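PDB 3LMC: peptidase, zinc-dependent from Methanocorpusculum labreanum, which probably acts as a zinc-dependent metallopeptidase of family M54, carrying one zinc ion and one iron ion in its single chain. Local coordinates for residues 69-74 with 89-94; 37-42 with 61-66; 158-163 with 185-190. All coordinates share one frame; numbering follows the deposited sequence.

Contact 1 (69-74 with 89-94); sequences QIFKPA and EKILLV
Phe71 and Glu89 bring the two backbones closest, their CA atoms 6.7 Å apart, where the end of the short helix 68-71 meets the residue that leads into strand 90-94. The apolar half of the contact is a CH-pi interaction: the CD1 methyl of Ile91 sits over one face of the Phe71 ring, 3.7 Å from the centroid and 20° off the ring normal. It lies somewhat toward the rim, so CE1 is the ring atom it approaches most closely, at 3.5 Å. Ile91 reaches the face end-on because CG1 stands beside its backbone N (chi1 -63°) and the chain then runs straight out to CD1. On the opposite face of the ring, CG2 of Ile70 lies over the centre, which leaves the phenyl group clamped between two aliphatic groups. Strand 90-94 is an inner strand of the five-stranded mixed sheet, between strands 3-7 and 117-120, and the contact packs the end of the short helix against the start of this strand. His4 of strand 3-7 meets the Phe71 ring edge-to-face. With an alanine here in place of Phe71, the Ile91 methyl and the His4 ring would probably lose their aromatic partner, and a gap would open between the helix end and the strand. Glu89 makes the rest of the contact, its bent side chain carrying the carboxylate to the turn that follows the helix. OE2 packs 3.3 Å from CD of Pro73 and equally near its CG. OE1 comes 3.4 Å from O of Phe71, but both are acceptors and no bond joins them; OE1 is instead hydrogen-bonded to NE2 of His4, the same residue whose ring borders Phe71.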
loop_
_atom_site.group_PDB
_atom_site.type_symbol
_atom_site.label_atom_id
_atom_site.label_comp_id
_atom_site.label_asym_id
_atom_site.label_seq_id
_atom_site.Cartn_x
_atom_site.Cartn_y
_atom_site.Cartn_z
ATOM N N GLN A 69 -4.438 7.316 19.349
ATOM C CA GLN A 69 -5.713 7.995 19.168
ATOM C C GLN A 69 -6.227 7.828 17.726
ATOM O O GLN A 69 -7.426 7.975 17.466
ATOM C CB GLN A 69 -5.635 9.471 19.598
ATOM C CG GLN A 69 -4.665 10.347 18.808
ATOM C CD GLN A 69 -3.267 10.426 19.427
ATOM O OE1 GLN A 69 -2.756 9.446 19.968
ATOM N NE2 GLN A 69 -2.639 11.599 19.332
ATOM N N ILE A 70 -5.330 7.487 16.800
ATOM C CA ILE A 70 -5.757 7.167 15.431
ATOM C C ILE A 70 -5.986 5.664 15.179
ATOM O O ILE A 70 -7.054 5.278 14.717
ATOM C CB ILE A 70 -4.782 7.727 14.367
ATOM C CG1 ILE A 70 -4.669 9.244 14.482
ATOM C CG2 ILE A 70 -5.259 7.383 12.970
ATOM C CD1 ILE A 70 -3.835 9.853 13.377
ATOM N N PHE A 71 -5.002 4.818 15.494
ATOM C CA PHE A 71 -5.046 3.420 15.034
ATOM C C PHE A 71 -5.516 2.354 16.036
ATOM O O PHE A 71 -5.890 1.249 15.629
ATOM C CB PHE A 71 -3.684 3.004 14.469
ATOM C CG PHE A 71 -3.206 3.882 13.347
ATOM C CD1 PHE A 71 -3.693 3.710 12.057
ATOM C CD2 PHE A 71 -2.276 4.888 13.582
ATOM C CE1 PHE A 71 -3.256 4.532 11.024
ATOM C CE2 PHE A 71 -1.828 5.704 12.548
ATOM C CZ PHE A 71 -2.317 5.528 11.278
ATOM N N LYS A 72 -5.482 2.665 17.330
ATOM C CA LYS A 72 -5.812 1.666 18.352
ATOM C C LYS A 72 -7.324 1.494 18.493
ATOM O O LYS A 72 -8.031 2.467 18.728
ATOM C CB LYS A 72 -5.190 2.063 19.691
ATOM C CG LYS A 72 -5.564 1.162 20.855
ATOM C CD LYS A 72 -4.933 1.638 22.159
ATOM C CE LYS A 72 -5.837 2.621 22.898
ATOM N NZ LYS A 72 -7.218 2.085 23.185
ATOM N N PRO A 73 -7.831 0.257 18.332
ATOM C CA PRO A 73 -9.257 0.002 18.575
ATOM C C PRO A 73 -9.624 0.458 19.983
ATOM O O PRO A 73 -8.775 0.398 20.871
ATOM C CB PRO A 73 -9.361 -1.524 18.488
ATOM C CG PRO A 73 -8.235 -1.927 17.620
ATOM C CD PRO A 73 -7.113 -0.966 17.936
ATOM N N ALA A 74 -10.858 0.917 20.182
ATOM C CA ALA A 74 -11.316 1.326 21.509
ATOM C C ALA A 74 -11.161 0.214 22.549
ATOM O O ALA A 74 -10.819 0.477 23.694
ATOM C CB ALA A 74 -12.767 1.790 21.447
ATOM N N GLU A 89 -2.568 -3.672 13.602
ATOM C CA GLU A 89 -3.070 -2.537 12.834
ATOM C C GLU A 89 -2.189 -2.303 11.611
ATOM O O GLU A 89 -1.250 -1.511 11.637
ATOM C CB GLU A 89 -3.159 -1.290 13.719
ATOM C CG GLU A 89 -3.915 -1.537 15.027
ATOM C CD GLU A 89 -5.347 -2.034 14.811
ATOM O OE1 GLU A 89 -6.004 -1.590 13.844
ATOM O OE2 GLU A 89 -5.822 -2.867 15.615
ATOM N N LYS A 90 -2.487 -3.040 10.549
ATOM C CA LYS A 90 -1.696 -2.980 9.336
ATOM C C LYS A 90 -1.997 -1.661 8.661
ATOM O O LYS A 90 -3.149 -1.239 8.618
ATOM C CB LYS A 90 -2.087 -4.118 8.402
ATOM C CG LYS A 90 -2.009 -5.511 9.033
ATOM C CD LYS A 90 -0.673 -5.768 9.700
ATOM C CE LYS A 90 -0.578 -7.251 10.187
ATOM N NZ LYS A 90 0.731 -7.496 10.876
ATOM N N ILE A 91 -0.971 -1.004 8.134
ATOM C CA ILE A 91 -1.179 0.235 7.393
ATOM C C ILE A 91 -0.641 0.158 5.972
ATOM O O ILE A 91 0.491 -0.271 5.756
ATOM C CB ILE A 91 -0.506 1.409 8.105
ATOM C CG1 ILE A 91 -1.157 1.615 9.477
ATOM C CG2 ILE A 91 -0.537 2.676 7.231
ATOM C CD1 ILE A 91 -0.389 2.571 10.386
ATOM N N LEU A 92 -1.460 0.585 5.015
ATOM C CA LEU A 92 -1.006 0.826 3.648
ATOM C C LEU A 92 -1.000 2.336 3.405
ATOM O O LEU A 92 -2.055 2.981 3.418
ATOM C CB LEU A 92 -1.933 0.144 2.632
ATOM C CG LEU A 92 -1.682 0.486 1.148
ATOM C CD1 LEU A 92 -0.253 0.152 0.744
ATOM C CD2 LEU A 92 -2.685 -0.193 0.186
ATOM N N LEU A 93 0.188 2.894 3.183
ATOM C CA LEU A 93 0.343 4.313 2.858
ATOM C C LEU A 93 0.260 4.496 1.329
ATOM O O LEU A 93 0.942 3.804 0.568
ATOM C CB LEU A 93 1.699 4.811 3.367
ATOM C CG LEU A 93 2.001 6.283 3.682
ATOM C CD1 LEU A 93 3.403 6.673 3.208
ATOM C CD2 LEU A 93 0.959 7.231 3.152
ATOM N N VAL A 94 -0.587 5.416 0.887
ATOM C CA VAL A 94 -0.672 5.777 -0.535
ATOM C C VAL A 94 -0.033 7.146 -0.657
ATOM O O VAL A 94 -0.566 8.123 -0.135
ATOM C CB VAL A 94 -2.126 5.843 -1.006
ATOM C CG1 VAL A 94 -2.210 6.365 -2.439
ATOM C CG2 VAL A 94 -2.768 4.469 -0.901
#

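Contact 2 (37-42 with 61-66); sequences GIFPLE and DMFRRR
Phe39 and Phe63 make the aromatic contact, a T-shaped pair with centroids 5.6 Å apart and planes at 88°. The edge of Phe39 is turned toward the face of Phe63, and CE2 of Phe39 comes nearest at the CG end, 3.8 Å from CG of Phe63. The two side chains run past each other in opposite directions. In Phe39 CG stands anti to the backbone N (chi1 -167°), and this torsion carries the ring from the loop toward the helix.

Apolar packing continues onto the aliphatic root of Phe63: its CB lies in the plane of the Phe39 ring, at the edge, 3.8 Å from CE2. Val56 and Leu93 also touch Phe39.

Within the helical segment Asp61 forms salt bridges with two arginines, one on each carboxylate oxygen: OD1 receives NH2 of Arg64 at 2.7 Å through its anti lone pair, while OD2 takes NH1 of Arg65 at 3.1 Å. Arg64 is gripped further by Asn85 and by the carbonyls of Leu115 and Gly116, which is likely to fix its guanidinium.

Here the loop between strands 31-34 and 44-45 is pinned by an aromatic residue to helix 53-66, which packs against the main sheet of this M54-family fold.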
loop_
_atom_site.group_PDB
_atom_site.type_symbol
_atom_site.label_atom_id
_atom_site.label_comp_id
_atom_site.label_asym_id
_atom_site.label_seq_id
_atom_site.Cartn_x
_atom_site.Cartn_y
_atom_site.Cartn_z
ATOM N N GLY A 37 -4.879 14.207 5.382
ATOM C CA GLY A 37 -3.555 14.583 5.858
ATOM C C GLY A 37 -2.472 14.102 4.928
ATOM O O GLY A 37 -2.708 13.195 4.140
ATOM N N ILE A 38 -1.295 14.714 4.994
ATOM C CA ILE A 38 -0.160 14.218 4.223
ATOM C C ILE A 38 0.789 13.411 5.112
ATOM O O ILE A 38 0.785 13.564 6.336
ATOM C CB ILE A 38 0.626 15.361 3.546
ATOM C CG1 ILE A 38 1.284 16.257 4.596
ATOM C CG2 ILE A 38 -0.281 16.149 2.594
ATOM C CD1 ILE A 38 2.615 16.840 4.146
ATOM N N PHE A 39 1.586 12.536 4.504
ATOM C CA PHE A 39 2.643 11.856 5.246
ATOM C C PHE A 39 3.992 12.273 4.671
ATOM O O PHE A 39 4.454 11.702 3.687
ATOM C CB PHE A 39 2.479 10.329 5.192
ATOM C CG PHE A 39 3.344 9.584 6.191
ATOM C CD1 PHE A 39 4.575 9.069 5.824
ATOM C CD2 PHE A 39 2.923 9.412 7.493
ATOM C CE1 PHE A 39 5.371 8.386 6.755
ATOM C CE2 PHE A 39 3.707 8.747 8.418
ATOM C CZ PHE A 39 4.931 8.236 8.048
ATOM N N PRO A 40 4.623 13.289 5.276
ATOM C CA PRO A 40 5.864 13.776 4.673
ATOM C C PRO A 40 6.861 12.636 4.618
ATOM O O PRO A 40 7.044 11.927 5.607
ATOM C CB PRO A 40 6.316 14.876 5.639
ATOM C CG PRO A 40 5.035 15.325 6.310
ATOM C CD PRO A 40 4.253 14.056 6.478
ATOM N N LEU A 41 7.470 12.442 3.456
ATOM C CA LEU A 41 8.342 11.309 3.232
ATOM C C LEU A 41 9.746 11.516 3.828
ATOM O O LEU A 41 10.114 12.611 4.232
ATOM C CB LEU A 41 8.386 11.007 1.724
ATOM C CG LEU A 41 7.012 10.590 1.168
ATOM C CD1 LEU A 41 7.027 10.397 -0.353
ATOM C CD2 LEU A 41 6.545 9.316 1.873
ATOM N N GLU A 42 10.523 10.448 3.897
ATOM C CA GLU A 42 11.867 10.540 4.419
ATOM C C GLU A 42 12.791 9.820 3.450
ATOM O O GLU A 42 12.329 9.105 2.567
ATOM C CB GLU A 42 11.931 9.898 5.808
ATOM C CG GLU A 42 13.078 10.398 6.657
ATOM C CD GLU A 42 13.213 9.625 7.939
ATOM O OE1 GLU A 42 12.168 9.254 8.514
ATOM O OE2 GLU A 42 14.358 9.381 8.373
ATOM N N ASP A 61 5.869 2.897 10.783
ATOM C CA ASP A 61 5.724 2.151 12.027
ATOM C C ASP A 61 5.815 3.113 13.223
ATOM O O ASP A 61 4.980 3.090 14.123
ATOM C CB ASP A 61 6.779 1.063 12.136
ATOM C CG ASP A 61 6.857 0.476 13.536
ATOM O OD1 ASP A 61 5.903 -0.209 13.969
ATOM O OD2 ASP A 61 7.869 0.722 14.211
HETATM N N MSE A 62 6.828 3.965 13.233
HETATM C CA MSE A 62 6.969 4.915 14.337
HETATM C C MSE A 62 5.739 5.801 14.505
HETATM O O MSE A 62 5.305 6.070 15.625
HETATM C CB MSE A 62 8.195 5.790 14.130
HETATM C CG MSE A 62 9.498 5.021 14.118
HETATM SE SE MSE A 62 10.952 6.290 14.237
HETATM C CE MSE A 62 10.048 7.606 15.397
ATOM N N PHE A 63 5.180 6.255 13.387
ATOM C CA PHE A 63 3.982 7.084 13.423
ATOM C C PHE A 63 2.796 6.336 14.047
ATOM O O PHE A 63 2.077 6.873 14.899
ATOM C CB PHE A 63 3.612 7.557 12.007
ATOM C CG PHE A 63 2.409 8.426 11.970
ATOM C CD1 PHE A 63 2.504 9.775 12.303
ATOM C CD2 PHE A 63 1.172 7.902 11.614
ATOM C CE1 PHE A 63 1.380 10.595 12.270
ATOM C CE2 PHE A 63 0.042 8.718 11.577
ATOM C CZ PHE A 63 0.149 10.065 11.908
ATOM N N ARG A 64 2.579 5.104 13.610
ATOM C CA ARG A 64 1.507 4.304 14.183
ATOM C C ARG A 64 1.673 4.177 15.704
ATOM O O ARG A 64 0.731 4.418 16.458
ATOM C CB ARG A 64 1.480 2.913 13.554
ATOM C CG ARG A 64 0.427 1.970 14.150
ATOM C CD ARG A 64 0.475 0.608 13.443
ATOM N NE ARG A 64 1.835 0.095 13.491
ATOM C CZ ARG A 64 2.390 -0.668 12.559
ATOM N NH1 ARG A 64 1.685 -1.054 11.501
ATOM N NH2 ARG A 64 3.653 -1.052 12.697
ATOM N N ARG A 65 2.868 3.807 16.152
ATOM C CA ARG A 65 3.075 3.573 17.579
ATOM C C ARG A 65 2.825 4.848 18.385
ATOM O O ARG A 65 2.310 4.800 19.506
ATOM C CB ARG A 65 4.475 3.030 17.857
ATOM C CG ARG A 65 4.798 2.926 19.344
ATOM C CD ARG A 65 5.945 1.969 19.601
ATOM N NE ARG A 65 7.177 2.390 18.937
ATOM C CZ ARG A 65 7.578 1.951 17.746
ATOM N NH1 ARG A 65 6.840 1.080 17.068
ATOM N NH2 ARG A 65 8.723 2.387 17.231
ATOM N N ARG A 66 3.182 5.985 17.791
ATOM C CA ARG A 66 3.033 7.295 18.422
ATOM C C ARG A 66 1.574 7.778 18.366
ATOM O O ARG A 66 1.208 8.726 19.060
ATOM C CB ARG A 66 3.985 8.298 17.741
ATOM C CG ARG A 66 3.912 9.738 18.224
ATOM C CD ARG A 66 4.952 10.623 17.525
ATOM N NE ARG A 66 4.586 10.941 16.140
ATOM C CZ ARG A 66 4.070 12.104 15.749
ATOM N NH1 ARG A 66 3.863 13.086 16.633
ATOM N NH2 ARG A 66 3.770 12.296 14.468
#

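Contact 3 (158-163 with 185-190). With FE (Fe (III) ion), chain B; ZN (zinc ion), chain C.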
loop_
_atom_site.group_PDB
_atom_site.type_symbol
_atom_site.label_atom_id
_atom_site.label_comp_id
_atom_site.label_asym_id
_atom_site.label_seq_id
_atom_site.Cartn_x
_atom_site.Cartn_y
_atom_site.Cartn_z
ATOM N N GLY A 158 3.843 -14.683 -0.421
ATOM C CA GLY A 158 4.963 -14.292 -1.260
ATOM C C GLY A 158 4.476 -14.008 -2.665
ATOM O O GLY A 158 3.280 -13.899 -2.894
ATOM N N HIS A 159 5.396 -13.895 -3.616
ATOM C CA HIS A 159 5.007 -13.666 -5.004
ATOM C C HIS A 159 4.441 -14.898 -5.676
ATOM O O HIS A 159 4.951 -16.000 -5.524
ATOM C CB HIS A 159 6.173 -13.134 -5.818
ATOM C CG HIS A 159 6.498 -11.712 -5.511
ATOM N ND1 HIS A 159 7.790 -11.236 -5.460
ATOM C CD2 HIS A 159 5.696 -10.669 -5.201
ATOM C CE1 HIS A 159 7.769 -9.952 -5.154
ATOM N NE2 HIS A 159 6.510 -9.584 -4.997
ATOM N N CYS A 160 3.387 -14.689 -6.443
ATOM C CA CYS A 160 2.686 -15.772 -7.095
ATOM C C CYS A 160 3.091 -15.840 -8.567
ATOM O O CYS A 160 3.429 -14.808 -9.181
ATOM C CB CYS A 160 1.193 -15.516 -6.957
ATOM S SG CYS A 160 0.161 -16.719 -7.737
ATOM N N ASP A 161 3.058 -17.052 -9.124
ATOM C CA ASP A 161 3.429 -17.307 -10.520
ATOM C C ASP A 161 2.334 -16.988 -11.538
ATOM O O ASP A 161 2.614 -16.793 -12.722
ATOM C CB ASP A 161 3.840 -18.767 -10.698
ATOM C CG ASP A 161 5.275 -19.004 -10.336
ATOM O OD1 ASP A 161 6.043 -18.012 -10.315
ATOM O OD2 ASP A 161 5.630 -20.171 -10.069
ATOM N N ASN A 162 1.092 -16.975 -11.068
ATOM C CA ASN A 162 -0.075 -16.694 -11.897
ATOM C C ASN A 162 -0.192 -15.189 -12.172
ATOM O O ASN A 162 -0.489 -14.413 -11.268
ATOM C CB ASN A 162 -1.322 -17.223 -11.177
ATOM C CG ASN A 162 -2.580 -17.059 -11.990
ATOM O OD1 ASN A 162 -2.611 -16.294 -12.959
ATOM N ND2 ASN A 162 -3.635 -17.781 -11.603
ATOM N N PRO A 163 0.051 -14.777 -13.430
ATOM C CA PRO A 163 0.139 -13.374 -13.881
ATOM C C PRO A 163 -1.184 -12.600 -13.762
ATOM O O PRO A 163 -1.187 -11.358 -13.832
ATOM C CB PRO A 163 0.533 -13.499 -15.365
ATOM C CG PRO A 163 1.025 -14.917 -15.533
ATOM C CD PRO A 163 0.259 -15.729 -14.536
ATOM N N GLY A 185 -6.423 -19.497 -6.337
ATOM C CA GLY A 185 -6.815 -20.481 -5.343
ATOM C C GLY A 185 -5.751 -20.681 -4.280
ATOM O O GLY A 185 -6.032 -20.648 -3.074
ATOM N N LYS A 186 -4.522 -20.899 -4.735
ATOM C CA LYS A 186 -3.390 -21.049 -3.833
ATOM C C LYS A 186 -3.295 -19.859 -2.864
ATOM O O LYS A 186 -3.119 -20.036 -1.657
ATOM C CB LYS A 186 -2.098 -21.180 -4.640
ATOM C CG LYS A 186 -0.862 -21.383 -3.776
ATOM C CD LYS A 186 0.417 -21.350 -4.608
ATOM C CE LYS A 186 0.565 -20.048 -5.373
ATOM N NZ LYS A 186 0.602 -18.882 -4.450
ATOM N N CYS A 187 -3.419 -18.642 -3.385
ATOM C CA CYS A 187 -3.254 -17.467 -2.533
ATOM C C CYS A 187 -4.416 -17.260 -1.567
ATOM O O CYS A 187 -4.178 -16.924 -0.409
ATOM C CB CYS A 187 -2.980 -16.223 -3.359
ATOM S SG CYS A 187 -1.399 -16.248 -4.228
ATOM N N ARG A 188 -5.661 -17.468 -2.007
ATOM C CA ARG A 188 -6.793 -17.323 -1.075
ATOM C C ARG A 188 -6.703 -18.250 0.160
ATOM O O ARG A 188 -6.999 -17.820 1.275
ATOM C CB ARG A 188 -8.176 -17.425 -1.759
ATOM C CG ARG A 188 -8.342 -18.491 -2.832
ATOM C CD ARG A 188 -9.578 -18.182 -3.715
ATOM N NE ARG A 188 -9.671 -19.028 -4.910
ATOM C CZ ARG A 188 -10.265 -18.665 -6.045
ATOM N NH1 ARG A 188 -10.821 -17.465 -6.150
ATOM N NH2 ARG A 188 -10.295 -19.497 -7.080
ATOM N N VAL A 189 -6.298 -19.506 -0.041
ATOM C CA VAL A 189 -6.116 -20.441 1.068
ATOM C C VAL A 189 -5.098 -19.914 2.091
ATOM O O VAL A 189 -5.351 -19.926 3.302
ATOM C CB VAL A 189 -5.638 -21.829 0.573
ATOM C CG1 VAL A 189 -5.368 -22.751 1.762
ATOM C CG2 VAL A 189 -6.664 -22.449 -0.360
ATOM N N GLN A 190 -3.943 -19.458 1.607
ATOM C CA GLN A 190 -2.914 -18.910 2.493
ATOM C C GLN A 190 -3.407 -17.672 3.227
ATOM O O GLN A 190 -3.156 -17.508 4.424
ATOM C CB GLN A 190 -1.643 -18.570 1.714
ATOM C CG GLN A 190 -1.001 -19.766 1.037
ATOM C CD GLN A 190 0.196 -19.373 0.199
ATOM O OE1 GLN A 190 0.462 -19.981 -0.837
ATOM N NE2 GLN A 190 0.924 -18.343 0.637
HETATM FE FE FE B . -1.844 -16.323 -6.537
HETATM ZN ZN ZN C . 5.794 -7.859 -3.893
HETATM O O HOH W 1 2.569 -17.262 -1.240
HETATM O O HOH W 2 6.437 -5.698 -3.163
#
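Cys160 projects SG anti to its own backbone N (chi1 178°), whereas Cys187 holds SG beside the backbone N (chi1 -66°), and these two settings turn the sulfurs from loop and helix onto the same iron ion. SG of Cys160 and SG of Cys187 each lie 2.4 Å from the iron. The CA atoms of Cys160 and Cys187 are 7.7 Å apart. The iron is the main link between the segments, with a little direct contact beside it; the tightest direct approach is CB of Cys160 to SG of Cys187, at 3.8 Å. Cys165 and Cys184 complete the set of four cysteine ligands. Cys184 and Cys187 form a CxxC pair, with Cys187 in the first turn of helix 185-191, and the four-sulfur iron site resembles that of rubredoxin in its ligands. SG of Cys160 also accepts a hydrogen bond from the backbone N of Asn162, at 3.5 Å and 156° at the hydrogen, an interaction likely to ease the negative charge on the thiolate. Lys186 bends at its outer torsions and brings NZ to 4.0 Å from SG of Cys160; no hydrogen bond is formed, but the ammonium would probably add a favourable electrostatic term. Farther along the helix, Gln190 reaches the loop through a water that accepts from both sides, from NE2 of Gln190 at 2.7 Å and from N of Gly158. Next to Cys160 in the chain, His159 turns away from the helix and binds the zinc ion through NE2 at 2.2 Å. It is the third histidine of an HExxHxxGxxH sequence, the metzincin-type zinc-binding motif, whose first two, His149 and His153 on helix 136-154, also bind the zinc; the O atom of a water 2.4 Å from the zinc completes the ligands found.

In the fold
Along the chain the three contacts follow in series: contact 2 closes before contact 1 opens, and contact 3 comes last. The first two are neighbours, with centres 11 Å apart, and helices 53-66 and 68-71 follow one another in sequence. They touch through the rings of Phe63 and Phe71, through Leu93 on Phe39, and through a probable hydrogen bond from Arg64 to the Glu89 carbonyl, making one packed region on the main sheet. Contact 3 lies about 26 Å from contact 1 and 30 Å from contact 2, centre to centre, and on the opposite side of the chain's centre from contact 2. The helix-sheet packing thus lies well away from the metal sites of contact 3.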